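Local coordinates for protein aldehyde dehydrogenase (Bartonella henselae, PDB 3I44) that probably oxidises aldehydes to carboxylic acids with NAD(P)+ as coenzyme, at residues A[98-109]-A[120-129]; A[273-281]-A[305-315]. The protein carries 1 engineered substitution. All coordinates share one frame; numbering follows the deposited sequence.

Contact 1: residues A[98-109]-A[120-129]; sequences YEKRSSDMAKTI and ALNAQTATGS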
loop_
_atom_site.group_PDB
_atom_site.type_symbol
_atom_site.label_atom_id
_atom_site.label_comp_id
_atom_site.label_asym_id
_atom_site.label_seq_id
_atom_site.Cartn_x
_atom_site.Cartn_y
_atom_site.Cartn_z
ATOM N N TYR A 98 -25.028 -6.854 18.911
ATOM C CA TYR A 98 -25.394 -5.981 17.792
ATOM C C TYR A 98 -26.810 -6.231 17.326
ATOM O O TYR A 98 -27.577 -5.276 17.155
ATOM C CB TYR A 98 -24.425 -6.158 16.628
ATOM C CG TYR A 98 -24.583 -5.202 15.455
ATOM C CD1 TYR A 98 -23.815 -4.018 15.361
ATOM C CD2 TYR A 98 -25.452 -5.496 14.414
ATOM C CE1 TYR A 98 -23.934 -3.159 14.241
ATOM C CE2 TYR A 98 -25.575 -4.657 13.322
ATOM C CZ TYR A 98 -24.822 -3.485 13.242
ATOM O OH TYR A 98 -24.986 -2.680 12.136
ATOM N N GLU A 99 -27.177 -7.509 17.167
ATOM C CA GLU A 99 -28.537 -7.855 16.759
ATOM C C GLU A 99 -29.543 -7.448 17.840
ATOM O O GLU A 99 -30.622 -6.907 17.523
ATOM C CB GLU A 99 -28.712 -9.343 16.381
ATOM C CG GLU A 99 -28.118 -9.784 15.061
ATOM C CD GLU A 99 -28.739 -9.127 13.815
ATOM O OE1 GLU A 99 -29.755 -8.394 13.913
ATOM O OE2 GLU A 99 -28.204 -9.364 12.703
ATOM N N LYS A 100 -29.196 -7.676 19.102
ATOM C CA LYS A 100 -30.082 -7.276 20.202
ATOM C C LYS A 100 -30.336 -5.767 20.168
ATOM O O LYS A 100 -31.436 -5.319 20.445
ATOM C CB LYS A 100 -29.534 -7.695 21.570
ATOM C CG LYS A 100 -30.435 -7.251 22.764
ATOM C CD LYS A 100 -29.996 -7.873 24.091
ATOM C CE LYS A 100 -28.648 -7.311 24.527
ATOM N NZ LYS A 100 -28.256 -7.696 25.921
ATOM N N ARG A 101 -29.350 -4.983 19.750
ATOM C CA ARG A 101 -29.510 -3.529 19.774
ATOM C C ARG A 101 -29.820 -2.917 18.416
ATOM O O ARG A 101 -29.735 -1.690 18.243
ATOM C CB ARG A 101 -28.265 -2.924 20.411
ATOM C CG ARG A 101 -28.109 -3.370 21.849
ATOM C CD ARG A 101 -28.570 -2.303 22.807
ATOM N NE ARG A 101 -27.452 -1.774 23.551
ATOM C CZ ARG A 101 -27.373 -0.553 24.078
ATOM N NH1 ARG A 101 -26.269 -0.227 24.722
ATOM N NH2 ARG A 101 -28.347 0.345 23.953
ATOM N N SER A 102 -30.240 -3.753 17.467
ATOM C CA SER A 102 -30.371 -3.315 16.099
ATOM C C SER A 102 -31.388 -2.189 15.908
ATOM O O SER A 102 -31.158 -1.289 15.097
ATOM C CB SER A 102 -30.669 -4.488 15.133
ATOM O OG SER A 102 -31.696 -5.337 15.615
ATOM N N SER A 103 -32.501 -2.212 16.627
ATOM C CA SER A 103 -33.456 -1.138 16.380
ATOM C C SER A 103 -33.047 0.169 17.101
ATOM O O SER A 103 -33.352 1.231 16.606
ATOM C CB SER A 103 -34.894 -1.578 16.651
ATOM O OG SER A 103 -34.990 -2.031 17.967
ATOM N N ASP A 104 -32.305 0.096 18.206
ATOM C CA ASP A 104 -31.636 1.280 18.780
ATOM C C ASP A 104 -30.658 1.863 17.772
ATOM O O ASP A 104 -30.555 3.079 17.597
ATOM C CB ASP A 104 -30.840 0.913 20.062
ATOM C CG ASP A 104 -31.731 0.693 21.276
ATOM O OD1 ASP A 104 -32.884 1.163 21.261
ATOM O OD2 ASP A 104 -31.269 0.045 22.247
ATOM N N MET A 105 -29.947 0.981 17.074
ATOM C CA MET A 105 -28.970 1.414 16.072
ATOM C C MET A 105 -29.619 2.085 14.864
ATOM O O MET A 105 -29.165 3.165 14.409
ATOM C CB MET A 105 -28.093 0.223 15.643
ATOM C CG MET A 105 -26.962 0.589 14.676
ATOM S SD MET A 105 -25.723 1.645 15.426
ATOM C CE MET A 105 -24.842 0.496 16.502
ATOM N N ALA A 106 -30.685 1.461 14.348
ATOM C CA ALA A 106 -31.466 2.055 13.264
ATOM C C ALA A 106 -31.997 3.460 13.610
ATOM O O ALA A 106 -31.921 4.387 12.808
ATOM C CB ALA A 106 -32.637 1.128 12.878
ATOM N N LYS A 107 -32.591 3.603 14.782
ATOM C CA LYS A 107 -33.131 4.910 15.215
ATOM C C LYS A 107 -32.009 5.957 15.348
ATOM O O LYS A 107 -32.177 7.102 14.931
ATOM C CB LYS A 107 -33.925 4.770 16.536
ATOM N N THR A 108 -30.860 5.542 15.893
ATOM C CA THR A 108 -29.713 6.430 16.087
ATOM C C THR A 108 -29.188 6.915 14.725
ATOM O O THR A 108 -28.997 8.120 14.498
ATOM C CB THR A 108 -28.631 5.744 16.845
ATOM O OG1 THR A 108 -29.135 5.298 18.107
ATOM C CG2 THR A 108 -27.419 6.654 17.069
ATOM N N ILE A 109 -29.009 5.979 13.797
ATOM C CA ILE A 109 -28.534 6.335 12.464
ATOM C C ILE A 109 -29.508 7.259 11.748
ATOM O O ILE A 109 -29.101 8.295 11.207
ATOM C CB ILE A 109 -28.244 5.096 11.604
ATOM C CG1 ILE A 109 -27.034 4.332 12.201
ATOM C CG2 ILE A 109 -28.036 5.531 10.132
ATOM C CD1 ILE A 109 -26.712 2.943 11.529
ATOM N N ALA A 120 -32.912 2.511 7.383
ATOM C CA ALA A 120 -31.975 2.619 8.496
ATOM C C ALA A 120 -31.819 1.240 9.163
ATOM O O ALA A 120 -30.731 0.878 9.620
ATOM C CB ALA A 120 -32.459 3.690 9.551
ATOM N N LEU A 121 -32.909 0.487 9.278
ATOM C CA LEU A 121 -32.832 -0.880 9.831
ATOM C C LEU A 121 -32.362 -1.878 8.770
ATOM O O LEU A 121 -31.387 -2.585 9.002
ATOM C CB LEU A 121 -34.169 -1.341 10.421
ATOM C CG LEU A 121 -34.206 -2.731 11.072
ATOM C CD1 LEU A 121 -33.279 -2.778 12.317
ATOM C CD2 LEU A 121 -35.626 -3.145 11.483
ATOM N N ASN A 122 -33.023 -1.935 7.609
ATOM C CA ASN A 122 -32.790 -3.040 6.671
ATOM C C ASN A 122 -31.540 -2.903 5.777
ATOM O O ASN A 122 -31.182 -3.843 5.088
ATOM C CB ASN A 122 -34.034 -3.346 5.822
ATOM C CG ASN A 122 -34.369 -2.258 4.817
ATOM O OD1 ASN A 122 -33.477 -1.654 4.171
ATOM N ND2 ASN A 122 -35.688 -2.030 4.623
ATOM N N ALA A 123 -30.890 -1.742 5.787
ATOM C CA ALA A 123 -29.687 -1.538 5.001
ATOM C C ALA A 123 -28.591 -0.940 5.869
ATOM O O ALA A 123 -27.567 -1.564 6.047
ATOM C CB ALA A 123 -29.979 -0.689 3.791
ATOM N N GLN A 124 -28.810 0.236 6.467
ATOM C CA GLN A 124 -27.739 0.859 7.289
ATOM C C GLN A 124 -27.294 -0.089 8.421
ATOM O O GLN A 124 -26.094 -0.294 8.636
ATOM C CB GLN A 124 -28.172 2.223 7.833
ATOM C CG GLN A 124 -28.338 3.320 6.758
ATOM C CD GLN A 124 -27.026 4.016 6.437
ATOM O OE1 GLN A 124 -25.978 3.704 7.022
ATOM N NE2 GLN A 124 -27.067 4.960 5.487
ATOM N N THR A 125 -28.249 -0.659 9.150
ATOM C CA THR A 125 -27.903 -1.502 10.272
ATOM C C THR A 125 -27.609 -2.951 9.824
ATOM O O THR A 125 -26.600 -3.506 10.194
ATOM C CB THR A 125 -28.973 -1.468 11.370
ATOM O OG1 THR A 125 -29.156 -0.110 11.817
ATOM C CG2 THR A 125 -28.538 -2.358 12.555
ATOM N N ALA A 126 -28.448 -3.516 8.984
ATOM C CA ALA A 126 -28.260 -4.879 8.502
ATOM C C ALA A 126 -26.948 -5.120 7.751
ATOM O O ALA A 126 -26.422 -6.200 7.863
ATOM C CB ALA A 126 -29.465 -5.300 7.587
ATOM N N THR A 127 -26.416 -4.150 6.987
ATOM C CA THR A 127 -25.124 -4.371 6.329
ATOM C C THR A 127 -24.000 -4.604 7.353
ATOM O O THR A 127 -23.111 -5.415 7.117
ATOM C CB THR A 127 -24.745 -3.272 5.295
ATOM O OG1 THR A 127 -24.666 -1.967 5.922
ATOM C CG2 THR A 127 -25.775 -3.272 4.209
ATOM N N GLY A 128 -24.094 -3.943 8.510
ATOM C CA GLY A 128 -23.172 -4.192 9.631
ATOM C C GLY A 128 -23.135 -5.651 10.027
ATOM O O GLY A 128 -22.038 -6.280 10.102
ATOM N N SER A 129 -24.334 -6.217 10.242
ATOM C CA SER A 129 -24.419 -7.612 10.650
ATOM C C SER A 129 -23.923 -8.519 9.519
ATOM O O SER A 129 -23.233 -9.498 9.785
ATOM C CB SER A 129 -25.834 -7.990 11.105
ATOM O OG SER A 129 -26.820 -7.277 10.374
#
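A buried, steep helix-helix crossing joins helix 102-113 and the end of helix 84-100 to helix 117-141, with Thr125 as a knob among Tyr98, Ser102, Met105 and Ala106. The axes of 102-109 and 120-129 approach to 8.7 Å at 104°. Ala106 sits where the backbones come close, its CB 3.7 Å from Leu121 CA, and Leu121 CD1 reaches over to Ser102 O. Tyr98, with CG anti to its backbone N (chi1 -173°), extends its phenol to the other helix; its OH donates to Thr125 O at 2.7 Å, in the carbonyl plane and on a lone pair. That oxygen lies at the ring edge, and the hydroxyl, Tyr98 OH, also packs against Gly128 CA, 3.4 Å away. Helix 117-141 carries a pi-type turn at 120-125: Thr125 N and Thr125 OG1 grip Ala120 O from opposite faces of its plane, OG1 at 2.9 Å. The hydroxyl bond holds the threonine's rotation, with its methyl CG2 3.6 Å from Tyr98 OH. Ile109 CG2 packs on Gln124 CB at 4.0 Å, while Gln124 NE2 donates to Asn172 O. Met175 of helix 174-188 touches Tyr98, Met105 and Ile109.

Contact 2: residues A[273-281]-A[305-315]; sequences GKGANIIFA and APTRMLVEQAI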
loop_
_atom_site.group_PDB
_atom_site.type_symbol
_atom_site.label_atom_id
_atom_site.label_comp_id
_atom_site.label_asym_id
_atom_site.label_seq_id
_atom_site.Cartn_x
_atom_site.Cartn_y
_atom_site.Cartn_z
ATOM N N GLY A 273 -16.270 8.349 -5.531
ATOM C CA GLY A 273 -16.456 7.784 -6.851
ATOM C C GLY A 273 -17.323 8.626 -7.745
ATOM O O GLY A 273 -18.027 9.552 -7.294
ATOM N N LYS A 274 -17.268 8.307 -9.025
ATOM C CA LYS A 274 -18.166 8.910 -10.005
ATOM C C LYS A 274 -18.567 7.837 -11.029
ATOM O O LYS A 274 -18.300 7.929 -12.224
ATOM C CB LYS A 274 -17.563 10.153 -10.662
ATOM C CG LYS A 274 -18.577 10.964 -11.496
ATOM C CD LYS A 274 -19.379 11.984 -10.657
ATOM C CE LYS A 274 -20.636 12.498 -11.405
ATOM N NZ LYS A 274 -21.496 13.358 -10.559
ATOM N N GLY A 275 -19.258 6.837 -10.501
ATOM C CA GLY A 275 -19.608 5.646 -11.232
ATOM C C GLY A 275 -20.342 5.889 -12.519
ATOM O O GLY A 275 -21.295 6.671 -12.565
ATOM N N ALA A 276 -19.874 5.236 -13.573
ATOM C CA ALA A 276 -20.610 5.165 -14.816
ATOM C C ALA A 276 -21.525 3.918 -14.818
ATOM O O ALA A 276 -21.140 2.851 -14.324
ATOM C CB ALA A 276 -19.669 5.114 -15.946
ATOM N N ASN A 277 -22.741 4.086 -15.351
ATOM C CA ASN A 277 -23.721 3.009 -15.593
ATOM C C ASN A 277 -24.013 2.982 -17.089
ATOM O O ASN A 277 -24.771 3.842 -17.607
ATOM C CB ASN A 277 -25.014 3.262 -14.814
ATOM C CG ASN A 277 -25.985 2.065 -14.849
ATOM O OD1 ASN A 277 -25.704 1.043 -15.469
ATOM N ND2 ASN A 277 -27.126 2.202 -14.156
ATOM N N ILE A 278 -23.390 2.016 -17.776
ATOM C CA ILE A 278 -23.506 1.861 -19.202
ATOM C C ILE A 278 -24.694 0.969 -19.525
ATOM O O ILE A 278 -24.698 -0.244 -19.229
ATOM C CB ILE A 278 -22.248 1.269 -19.830
ATOM C CG1 ILE A 278 -21.039 2.163 -19.564
ATOM C CG2 ILE A 278 -22.464 1.049 -21.327
ATOM C CD1 ILE A 278 -19.645 1.492 -19.911
ATOM N N ILE A 279 -25.709 1.581 -20.130
ATOM C CA ILE A 279 -26.988 0.888 -20.425
ATOM C C ILE A 279 -27.168 0.801 -21.934
ATOM O O ILE A 279 -27.308 1.806 -22.630
ATOM C CB ILE A 279 -28.181 1.574 -19.781
ATOM C CG1 ILE A 279 -27.905 1.757 -18.280
ATOM C CG2 ILE A 279 -29.482 0.771 -20.023
ATOM C CD1 ILE A 279 -29.073 2.307 -17.481
ATOM N N PHE A 280 -27.089 -0.420 -22.430
ATOM C CA PHE A 280 -27.289 -0.701 -23.837
ATOM C C PHE A 280 -28.769 -0.863 -24.145
ATOM O O PHE A 280 -29.569 -1.136 -23.254
ATOM C CB PHE A 280 -26.526 -1.961 -24.248
ATOM C CG PHE A 280 -25.052 -1.758 -24.356
ATOM C CD1 PHE A 280 -24.490 -1.279 -25.538
ATOM C CD2 PHE A 280 -24.216 -2.011 -23.269
ATOM C CE1 PHE A 280 -23.143 -1.088 -25.648
ATOM C CE2 PHE A 280 -22.850 -1.799 -23.367
ATOM C CZ PHE A 280 -22.305 -1.356 -24.561
ATOM N N ALA A 281 -29.112 -0.681 -25.429
ATOM C CA ALA A 281 -30.497 -0.868 -25.920
ATOM C C ALA A 281 -31.061 -2.273 -25.607
ATOM O O ALA A 281 -32.274 -2.468 -25.499
ATOM C CB ALA A 281 -30.578 -0.564 -27.445
ATOM N N ALA A 305 -22.242 5.128 -5.948
ATOM C CA ALA A 305 -23.540 5.299 -6.629
ATOM C C ALA A 305 -23.307 5.492 -8.111
ATOM O O ALA A 305 -22.310 6.117 -8.499
ATOM C CB ALA A 305 -24.338 6.495 -6.071
ATOM N N PRO A 306 -24.209 4.959 -8.950
ATOM C CA PRO A 306 -24.107 5.089 -10.399
ATOM C C PRO A 306 -24.676 6.446 -10.855
ATOM O O PRO A 306 -25.849 6.567 -11.244
ATOM C CB PRO A 306 -24.941 3.911 -10.906
ATOM C CG PRO A 306 -26.007 3.763 -9.883
ATOM C CD PRO A 306 -25.315 4.060 -8.568
ATOM N N THR A 307 -23.818 7.450 -10.844
ATOM C CA THR A 307 -24.230 8.832 -11.037
ATOM C C THR A 307 -24.088 9.353 -12.469
ATOM O O THR A 307 -24.643 10.395 -12.781
ATOM C CB THR A 307 -23.503 9.755 -10.023
ATOM O OG1 THR A 307 -22.077 9.583 -10.113
ATOM C CG2 THR A 307 -23.924 9.395 -8.601
ATOM N N ARG A 308 -23.377 8.640 -13.333
ATOM C CA ARG A 308 -23.283 8.988 -14.755
ATOM C C ARG A 308 -23.910 7.863 -15.559
ATOM O O ARG A 308 -23.342 6.764 -15.671
ATOM C CB ARG A 308 -21.845 9.195 -15.209
ATOM C CG ARG A 308 -21.150 10.390 -14.545
ATOM C CD ARG A 308 -19.715 10.480 -15.039
ATOM N NE ARG A 308 -18.922 9.314 -14.623
ATOM C CZ ARG A 308 -17.970 8.726 -15.346
ATOM N NH1 ARG A 308 -17.656 9.166 -16.554
ATOM N NH2 ARG A 308 -17.351 7.646 -14.867
ATOM N N MET A 309 -25.097 8.114 -16.098
ATOM C CA MET A 309 -25.785 7.096 -16.871
ATOM C C MET A 309 -25.486 7.324 -18.336
ATOM O O MET A 309 -25.903 8.351 -18.910
ATOM C CB MET A 309 -27.274 7.131 -16.588
ATOM C CG MET A 309 -28.067 5.960 -17.219
ATOM S SD MET A 309 -29.866 6.028 -16.890
ATOM C CE MET A 309 -30.027 5.371 -15.245
ATOM N N LEU A 310 -24.771 6.371 -18.943
ATOM C CA LEU A 310 -24.345 6.464 -20.340
ATOM C C LEU A 310 -25.238 5.515 -21.122
ATOM O O LEU A 310 -25.200 4.305 -20.906
ATOM C CB LEU A 310 -22.851 6.128 -20.497
ATOM C CG LEU A 310 -21.872 6.653 -19.411
ATOM C CD1 LEU A 310 -20.463 6.188 -19.692
ATOM C CD2 LEU A 310 -21.890 8.182 -19.279
ATOM N N VAL A 311 -26.086 6.076 -21.984
ATOM C CA VAL A 311 -27.148 5.321 -22.653
ATOM C C VAL A 311 -26.949 5.231 -24.166
ATOM O O VAL A 311 -26.663 6.238 -24.847
ATOM C CB VAL A 311 -28.527 5.929 -22.357
ATOM C CG1 VAL A 311 -29.650 5.034 -22.932
ATOM C CG2 VAL A 311 -28.711 6.111 -20.846
ATOM N N GLU A 312 -27.075 4.022 -24.695
ATOM C CA GLU A 312 -26.973 3.827 -26.132
ATOM C C GLU A 312 -28.004 4.741 -26.849
ATOM O O GLU A 312 -29.124 4.939 -26.375
ATOM C CB GLU A 312 -27.149 2.350 -26.478
ATOM C CG GLU A 312 -26.858 1.986 -27.931
ATOM C CD GLU A 312 -26.685 0.465 -28.144
ATOM O OE1 GLU A 312 -25.993 0.096 -29.096
ATOM O OE2 GLU A 312 -27.182 -0.364 -27.343
ATOM N N GLN A 313 -27.588 5.358 -27.954
ATOM C CA GLN A 313 -28.394 6.402 -28.636
ATOM C C GLN A 313 -29.838 5.970 -28.855
ATOM O O GLN A 313 -30.765 6.688 -28.473
ATOM C CB GLN A 313 -27.754 6.797 -29.979
ATOM C CG GLN A 313 -28.431 7.986 -30.670
ATOM C CD GLN A 313 -28.317 9.255 -29.857
ATOM O OE1 GLN A 313 -29.315 9.781 -29.356
ATOM N NE2 GLN A 313 -27.089 9.747 -29.702
ATOM N N ALA A 314 -30.013 4.763 -29.399
ATOM C CA ALA A 314 -31.348 4.191 -29.658
ATOM C C ALA A 314 -32.330 4.292 -28.486
ATOM O O ALA A 314 -33.500 4.408 -28.727
ATOM C CB ALA A 314 -31.232 2.734 -30.108
ATOM N N ILE A 315 -31.887 4.234 -27.222
ATOM C CA ILE A 315 -32.843 4.287 -26.086
ATOM C C ILE A 315 -32.666 5.522 -25.189
ATOM O O ILE A 315 -33.197 5.597 -24.071
ATOM C CB ILE A 315 -32.836 2.992 -25.230
ATOM C CG1 ILE A 315 -31.427 2.705 -24.719
ATOM C CG2 ILE A 315 -33.399 1.768 -26.053
ATOM C CD1 ILE A 315 -31.394 1.947 -23.422
HETATM O O HOH W 1 -20.642 9.975 -7.625
HETATM O O HOH W 2 -24.408 13.117 -11.660
HETATM O O HOH W 3 -19.956 6.492 -7.716
HETATM O O HOH W 4 -27.643 4.916 -12.820
#
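Strands 276-279 and 308-312 run parallel, 4.6 Å apart at their axes and twisted by 20°, with backbone bonds alternating from Arg308 N to Gly275 O through Asn277 N to Arg308 O, Leu310 N to Asn277 O and Ile279 N to Leu310 O, as far as Glu312 N to Ile279 O. Just before the pairing, Pro306 centres an inverse gamma turn. Here the Arg308 guanidinium takes hold of Lys274 O side-on, NE and NH2 each 2.8 Å from that oxygen, which lies close to the guanidinium plane. Ala276 CB covers one face of the group, 3.6 Å from Arg308 NH2. The bend at chi3 (-65°) turns the guanidinium back toward Lys274 and Ala276; its NH1 continues to Leu423 O and its NH2 to Ala424 O. Waters bridge Gly273 O to Thr307 OG1 and Asn277 ND2 to Pro306 O, while Asn277 OD1 accepts from Gln436 NE2. Along the sheet, Leu310 CD1 touches both Ala276 CB and Ile278 CG1 on one face, while Ile279 CD1 lies 3.8 Å from Met309 CG on the other. At the far end the extended Glu312 side chain accepts from Ala281 N at 2.7 Å, through the anti lone pair of OE2. The same oxygen meets the edge of the Phe280 ring, 3.4 Å from CD1, with ring and carboxylate planes 84° apart. Ile315 CD1 closes this end against Phe280 O at 3.6 Å. The pair frames a beta-alpha-beta crossover: helix 287-296 packs on the Asn277, Ile279 and Met309 face through Val292 and Leu288, helix 417-425 covers Ala276, Ile278 and Leu310, and strands 432-436 and 408-414 flank the two strands in the sheet.

Contact 1 and contact 2 follow one another along the chain and do not touch: their centres are 32 Å apart, their nearest atoms about 12 Å. Contact 1 packs helix on helix, whereas contact 2 lies in the middle of a seven-stranded sheet. Both probably approach the active site. Gln124 of contact 1 is hydrogen-bonded to the backbone O of Asn172, a residue whose counterpart in related enzymes helps form the oxyanion hole, and segment 305-315 of contact 2 begins shortly after the cysteine expected to be the nucleophile of this family. The sodium ion, bound at Ile46, Glu112 and Ile199, lies near contact 1, about 10 Å from the side chain of Ile109.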